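Local coordinates for flagellar hook protein FlgE (Caulobacter crescentus CB15, PDB 5AY6) that probably builds, as the hook subunit of the bacterial flagellum, the curved universal joint between motor and filament, this chain being a 32 kDa fragment of the protein, at residues Val51-Gly56 with Lys189-Asn194; Ser95-Lys100 with Val121-Leu126; Thr111-Ile114 with Thr119-Asn122. One frame throughout, in Å; residues are numbered along the deposited sequence.

Contact 1: Val51-Gly56 with Lys189-Asn194; sequences VYSSTG and KGPGPN
P191 lays one side of its ring against S53 and S54. Three ring atoms do the touching. CB of P191 lies 3.9 Å from OG of S53, and it is almost as near to the serine CB. CG of P191 reaches the backbone, 3.9 Å from O of S54. CD of P191 stands a little further from that same oxygen, at 4.2 Å. These are van der Waals contacts of aliphatic carbon on a serine and a carbonyl, and the two segments share no hydrogen bond. The two serines are buried and their hydroxyls have partners away from P191. OG of S53 lies anti to its own carbonyl carbon (chi1 -69°) and bonds to OG of S24. OG of S54 accepts from N of G56 at 3.1 Å, which makes an ST turn, and it also bonds to O of Y145. O of S54 bonds to the hydroxyl of Y197.

The other side of the contact is looser. Beyond P191 the 189-194 loop turns away from S53, and P193 is exposed. This part of the loop is held from within. NZ of K189 curls back to O of G190 at 3.0 Å, meeting it 32° out of the carbonyl plane, and makes a weak bond to O of G192. Q195 gives the same NZ another acceptor, and W196 adds a cation-pi contact.

The contact joins the FlgE third-domain region to the FlaE D2 region. P191 also touches L68 of strand 64-73, S24 of strand 24-39 and V23. The proline sits beside strand 45-53, an inner strand of one five-stranded antiparallel sheet, and is carried by the loop linking strands 180-189 and 195-202 of the other.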
# COMPACT_ATOMS: atom_id res chain seq x y z
N VAL A 51 0.15 -7.38 -15.30
CA VAL A 51 0.69 -6.95 -14.02
C VAL A 51 -0.43 -6.57 -13.06
O VAL A 51 -1.14 -5.60 -13.29
CB VAL A 51 1.65 -5.75 -14.19
CG1 VAL A 51 2.28 -5.38 -12.85
CG2 VAL A 51 2.73 -6.06 -15.23
N TYR A 52 -0.58 -7.36 -12.00
CA TYR A 52 -1.47 -7.01 -10.90
C TYR A 52 -0.70 -6.16 -9.90
O TYR A 52 0.42 -6.51 -9.53
CB TYR A 52 -2.01 -8.25 -10.20
CG TYR A 52 -2.88 -9.15 -11.04
CD1 TYR A 52 -4.23 -8.88 -11.24
CD2 TYR A 52 -2.36 -10.31 -11.61
CE1 TYR A 52 -5.03 -9.72 -11.99
CE2 TYR A 52 -3.15 -11.16 -12.36
CZ TYR A 52 -4.48 -10.85 -12.55
OH TYR A 52 -5.27 -11.70 -13.30
N SER A 53 -1.31 -5.07 -9.44
CA SER A 53 -0.69 -4.23 -8.42
C SER A 53 -1.58 -4.06 -7.20
O SER A 53 -2.81 -3.98 -7.32
CB SER A 53 -0.32 -2.86 -8.99
OG SER A 53 0.74 -2.98 -9.93
N SER A 54 -0.96 -4.00 -6.03
CA SER A 54 -1.67 -3.71 -4.80
C SER A 54 -2.17 -2.26 -4.80
O SER A 54 -1.47 -1.35 -5.23
CB SER A 54 -0.77 -3.97 -3.59
OG SER A 54 -1.26 -3.31 -2.44
N THR A 55 -3.39 -2.05 -4.32
CA THR A 55 -3.98 -0.72 -4.23
C THR A 55 -3.41 0.08 -3.07
O THR A 55 -3.60 1.29 -3.00
CB THR A 55 -5.49 -0.79 -4.04
OG1 THR A 55 -5.77 -1.55 -2.86
CG2 THR A 55 -6.15 -1.45 -5.24
N GLY A 56 -2.76 -0.60 -2.13
CA GLY A 56 -2.26 0.05 -0.93
C GLY A 56 -3.38 0.37 0.04
O GLY A 56 -3.18 1.08 1.02
N LYS A 189 7.78 1.54 -2.47
CA LYS A 189 7.45 2.25 -3.69
C LYS A 189 6.11 1.73 -4.22
O LYS A 189 5.93 0.53 -4.38
CB LYS A 189 8.54 2.07 -4.75
CG LYS A 189 8.29 2.88 -6.02
CD LYS A 189 8.44 4.37 -5.74
CE LYS A 189 7.96 5.21 -6.91
NZ LYS A 189 6.48 5.18 -7.03
N GLY A 190 5.18 2.64 -4.46
CA GLY A 190 3.88 2.28 -5.00
C GLY A 190 3.91 2.24 -6.52
O GLY A 190 4.88 2.68 -7.13
N PRO A 191 2.84 1.73 -7.13
CA PRO A 191 2.76 1.60 -8.59
C PRO A 191 2.53 2.94 -9.28
O PRO A 191 2.85 3.08 -10.47
CB PRO A 191 1.56 0.66 -8.80
CG PRO A 191 0.73 0.83 -7.58
CD PRO A 191 1.68 1.12 -6.45
N GLY A 192 1.98 3.91 -8.56
CA GLY A 192 1.71 5.22 -9.12
C GLY A 192 2.96 6.07 -9.16
O GLY A 192 3.92 5.80 -8.43
N PRO A 193 2.96 7.11 -10.01
CA PRO A 193 4.11 8.02 -10.10
C PRO A 193 4.32 8.79 -8.80
O PRO A 193 3.38 9.38 -8.28
CB PRO A 193 3.73 8.96 -11.25
CG PRO A 193 2.25 8.87 -11.35
CD PRO A 193 1.89 7.46 -10.95
N ASN A 194 5.56 8.77 -8.30
CA ASN A 194 5.94 9.51 -7.10
C ASN A 194 5.12 9.12 -5.89
O ASN A 194 4.90 9.91 -4.98
CB ASN A 194 5.83 11.01 -7.36
CG ASN A 194 6.69 11.46 -8.51
OD1 ASN A 194 7.89 11.19 -8.53
ND2 ASN A 194 6.09 12.12 -9.49

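Contact 2: Ser95-Lys100 with Val121-Leu126; sequences STIDYK and VNLADL
L123 brings its two methyl groups to I97 and S95, in a small buried contact. The isoleucine chain can be followed outward. CB of I97 leaves the backbone toward L123. Its CG1 carries the chain on, with CD1 anti to CA (chi2 177°). CD1 is the atom that arrives, 4.3 Å from CD2 of L123. CG2, the other branch, stays more than 5 Å from both leucine methyls. The second leucine methyl, CD1 of L123, lies 4.3 Å from OG of S95. Both approaches are long, so the fit is light. OG of S95 is occupied on its own segment: it accepts from N of I97 at 3.1 Å, with an N-H...O angle of 157°. This ST turn spans the break in strand 92-99 and helps fix the backbone where I97 starts. On the other segment, N of L126 bonds to O of L123 at 3.0 Å, in a turn with helical backbone angles but not regular helix bonding. I97 also packs on A79 and V83 of strand 76-86, V69 of strand 64-73, and I128. The contact thus sets the turn after the small hairpin against the edge strand of the five-stranded sheet.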
# COMPACT_ATOMS: atom_id res chain seq x y z
N SER A 95 -14.96 -4.89 -13.34
CA SER A 95 -13.72 -4.50 -14.00
C SER A 95 -13.84 -3.11 -14.61
O SER A 95 -14.84 -2.79 -15.25
CB SER A 95 -13.34 -5.50 -15.10
OG SER A 95 -12.29 -5.00 -15.90
N THR A 96 -12.82 -2.28 -14.41
CA THR A 96 -12.76 -0.99 -15.09
C THR A 96 -11.61 -0.96 -16.09
O THR A 96 -11.20 0.11 -16.55
CB THR A 96 -12.57 0.18 -14.10
OG1 THR A 96 -11.28 0.07 -13.46
CG2 THR A 96 -13.67 0.18 -13.04
N ILE A 97 -11.09 -2.14 -16.42
CA ILE A 97 -10.00 -2.23 -17.40
C ILE A 97 -10.49 -1.74 -18.75
O ILE A 97 -11.51 -2.20 -19.27
CB ILE A 97 -9.46 -3.67 -17.54
CG1 ILE A 97 -9.07 -4.23 -16.17
CG2 ILE A 97 -8.26 -3.70 -18.47
CD1 ILE A 97 -8.60 -5.68 -16.23
N ASP A 98 -9.75 -0.80 -19.32
CA ASP A 98 -10.10 -0.19 -20.60
C ASP A 98 -8.79 0.24 -21.26
O ASP A 98 -7.75 0.22 -20.60
CB ASP A 98 -11.04 1.00 -20.39
CG ASP A 98 -11.88 1.31 -21.61
OD1 ASP A 98 -11.65 0.71 -22.69
OD2 ASP A 98 -12.79 2.16 -21.49
N TYR A 99 -8.83 0.62 -22.53
CA TYR A 99 -7.60 1.02 -23.21
C TYR A 99 -7.01 2.25 -22.53
O TYR A 99 -7.74 3.06 -21.96
CB TYR A 99 -7.84 1.26 -24.71
CG TYR A 99 -8.62 2.50 -25.09
CD1 TYR A 99 -7.99 3.73 -25.24
CD2 TYR A 99 -9.99 2.43 -25.34
CE1 TYR A 99 -8.70 4.87 -25.61
CE2 TYR A 99 -10.71 3.57 -25.71
CZ TYR A 99 -10.06 4.78 -25.84
OH TYR A 99 -10.76 5.91 -26.21
N LYS A 100 -5.68 2.39 -22.56
CA LYS A 100 -5.02 3.50 -21.87
C LYS A 100 -5.43 4.86 -22.42
O LYS A 100 -5.25 5.14 -23.61
CB LYS A 100 -3.50 3.36 -21.93
CG LYS A 100 -2.76 4.51 -21.23
CD LYS A 100 -1.26 4.29 -21.20
CE LYS A 100 -0.69 4.24 -22.61
NZ LYS A 100 0.77 3.92 -22.59
N VAL A 121 -9.93 -7.71 -26.28
CA VAL A 121 -9.46 -9.06 -26.00
C VAL A 121 -10.27 -9.62 -24.84
O VAL A 121 -10.88 -8.86 -24.08
CB VAL A 121 -7.95 -9.11 -25.65
CG1 VAL A 121 -7.11 -8.60 -26.82
CG2 VAL A 121 -7.66 -8.32 -24.39
N ASN A 122 -10.29 -10.94 -24.71
CA ASN A 122 -11.03 -11.57 -23.63
C ASN A 122 -10.23 -11.58 -22.33
O ASN A 122 -9.07 -11.99 -22.31
CB ASN A 122 -11.43 -13.00 -24.02
CG ASN A 122 -12.40 -13.02 -25.18
OD1 ASN A 122 -13.16 -12.07 -25.39
ND2 ASN A 122 -12.39 -14.11 -25.94
N LEU A 123 -10.87 -11.14 -21.24
CA LEU A 123 -10.25 -11.15 -19.92
C LEU A 123 -9.77 -12.55 -19.53
O LEU A 123 -8.76 -12.69 -18.84
CB LEU A 123 -11.22 -10.63 -18.86
CG LEU A 123 -11.73 -9.19 -18.97
CD1 LEU A 123 -12.59 -8.84 -17.77
CD2 LEU A 123 -10.57 -8.20 -19.09
N ALA A 124 -10.50 -13.57 -19.98
CA ALA A 124 -10.13 -14.95 -19.70
C ALA A 124 -8.79 -15.33 -20.33
O ALA A 124 -8.03 -16.11 -19.77
CB ALA A 124 -11.23 -15.90 -20.17
N ASP A 125 -8.51 -14.77 -21.50
CA ASP A 125 -7.24 -15.03 -22.17
C ASP A 125 -6.09 -14.30 -21.48
O ASP A 125 -4.92 -14.61 -21.69
CB ASP A 125 -7.31 -14.63 -23.65
CG ASP A 125 -8.18 -15.57 -24.46
OD1 ASP A 125 -8.14 -16.79 -24.21
OD2 ASP A 125 -8.92 -15.09 -25.35
N LEU A 126 -6.44 -13.33 -20.64
CA LEU A 126 -5.46 -12.58 -19.86
C LEU A 126 -5.30 -13.17 -18.46
O LEU A 126 -4.43 -12.74 -17.71
CB LEU A 126 -5.85 -11.11 -19.77
CG LEU A 126 -5.97 -10.36 -21.10
CD1 LEU A 126 -6.37 -8.91 -20.85
CD2 LEU A 126 -4.68 -10.43 -21.89

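Contact 3: Thr111-Ile114 with Thr119-Asn122; sequences TTRI and TTVN
T112 and V121 face each other across two antiparallel strands and are joined by a pair of backbone bonds. N of T112 donates to O of V121 at 3.2 Å. N of V121 returns a bond to O of T112 at 3.0 Å. A third bond runs from N of I114 to O of T119 at 2.8 Å, the shortest of the set. All three are fairly straight. O of T112 also receives a CA-H...O contact from T120, whose CA is 3.2 Å away. The whole is a beta hairpin, strand 111-113 with strand 120-122. T112 and V121 form its hydrogen-bonded pair, between the non-hydrogen-bonded pairs T111-N122 and R113-T120. CG2 of T112 and CG2 of V121 lie side by side at 3.7 Å. OG1 of T112 has O of R113 and, more weakly, O of I97 in reach, and which takes its one proton is not settled. R113 passes CG by the methyl of T120, then bends at chi3 (-74°), and its guanidinium finds D98 in a salt bridge. N of T120 bonds to OG of S41, N of T119 to OD1 of N115. I114 packs crosswise on V121, with CG2 of I114 3.9 Å from CG1 of V121. CG1 of I114 lies between the backbone N and the carbonyl carbon (chi1 60°), which brings it over the carbonyl of T119, and CD1 reaches the methyl of that threonine. An alanine here is likely to leave V121 CG1 and T119 CG2 without this neighbour and open a gap between them. Y48 and H46 of strand 45-53 touch I114 as well.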
# COMPACT_ATOMS: atom_id res chain seq x y z
N THR A 111 -14.48 -8.56 -21.34
CA THR A 111 -13.44 -8.02 -22.21
C THR A 111 -12.78 -6.75 -21.70
O THR A 111 -13.22 -6.15 -20.71
CB THR A 111 -13.99 -7.70 -23.63
OG1 THR A 111 -14.94 -6.63 -23.54
CG2 THR A 111 -14.65 -8.93 -24.25
N THR A 112 -11.71 -6.34 -22.37
CA THR A 112 -11.21 -4.97 -22.29
C THR A 112 -10.92 -4.48 -23.70
O THR A 112 -10.51 -5.26 -24.57
CB THR A 112 -9.94 -4.83 -21.44
OG1 THR A 112 -9.56 -3.45 -21.38
CG2 THR A 112 -8.78 -5.63 -22.03
N ARG A 113 -11.15 -3.19 -23.94
CA ARG A 113 -10.69 -2.59 -25.18
C ARG A 113 -9.17 -2.50 -25.14
O ARG A 113 -8.59 -2.37 -24.06
CB ARG A 113 -11.31 -1.20 -25.38
CG ARG A 113 -12.82 -1.21 -25.58
CD ARG A 113 -13.36 0.17 -25.98
NE ARG A 113 -13.37 1.12 -24.88
CZ ARG A 113 -13.88 2.35 -24.95
NH1 ARG A 113 -14.43 2.77 -26.09
NH2 ARG A 113 -13.85 3.16 -23.90
N ILE A 114 -8.53 -2.59 -26.31
CA ILE A 114 -7.08 -2.42 -26.37
C ILE A 114 -6.69 -1.23 -27.24
O ILE A 114 -5.51 -0.88 -27.35
CB ILE A 114 -6.37 -3.69 -26.90
CG1 ILE A 114 -6.86 -4.03 -28.31
CG2 ILE A 114 -6.60 -4.86 -25.95
CD1 ILE A 114 -6.20 -5.26 -28.90
N THR A 119 -11.31 -2.35 -30.54
CA THR A 119 -10.86 -3.73 -30.58
C THR A 119 -10.71 -4.26 -29.16
O THR A 119 -10.22 -3.55 -28.28
CB THR A 119 -9.53 -3.87 -31.34
OG1 THR A 119 -9.66 -3.32 -32.66
CG2 THR A 119 -9.12 -5.32 -31.46
N THR A 120 -11.15 -5.49 -28.92
CA THR A 120 -11.11 -6.05 -27.57
C THR A 120 -10.33 -7.35 -27.50
O THR A 120 -10.10 -8.01 -28.51
CB THR A 120 -12.54 -6.30 -27.02
OG1 THR A 120 -13.24 -7.24 -27.86
CG2 THR A 120 -13.33 -5.00 -26.94
N VAL A 121 -9.93 -7.71 -26.28
CA VAL A 121 -9.46 -9.06 -26.00
C VAL A 121 -10.27 -9.62 -24.84
O VAL A 121 -10.88 -8.86 -24.08
CB VAL A 121 -7.95 -9.11 -25.65
CG1 VAL A 121 -7.11 -8.60 -26.82
CG2 VAL A 121 -7.66 -8.32 -24.39
N ASN A 122 -10.29 -10.94 -24.71
CA ASN A 122 -11.03 -11.57 -23.63
C ASN A 122 -10.23 -11.58 -22.33
O ASN A 122 -9.07 -11.99 -22.31
CB ASN A 122 -11.43 -13.00 -24.02
CG ASN A 122 -12.40 -13.02 -25.18
OD1 ASN A 122 -13.16 -12.07 -25.39
ND2 ASN A 122 -12.39 -14.11 -25.94

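In the fold
Along the chain, contacts 2 and 3 are nested inside the long loop that contact 1 closes. Contacts 2 and 3 are close, with centres about 5 Å apart. They share V121 and N122, and both use strand 120-122. A salt bridge also links the two contacts. All four of their segments belong to the FlgE third-domain region. Contact 1 stands apart, its centre about 18 Å from that of contact 2 and about 23 Å from that of contact 3. It alone of the three reaches the FlaE D2 region. The hairpin thus adjoins the five-stranded sheet within one region, while contact 1 is one of the places where the two regions of this hook fragment meet.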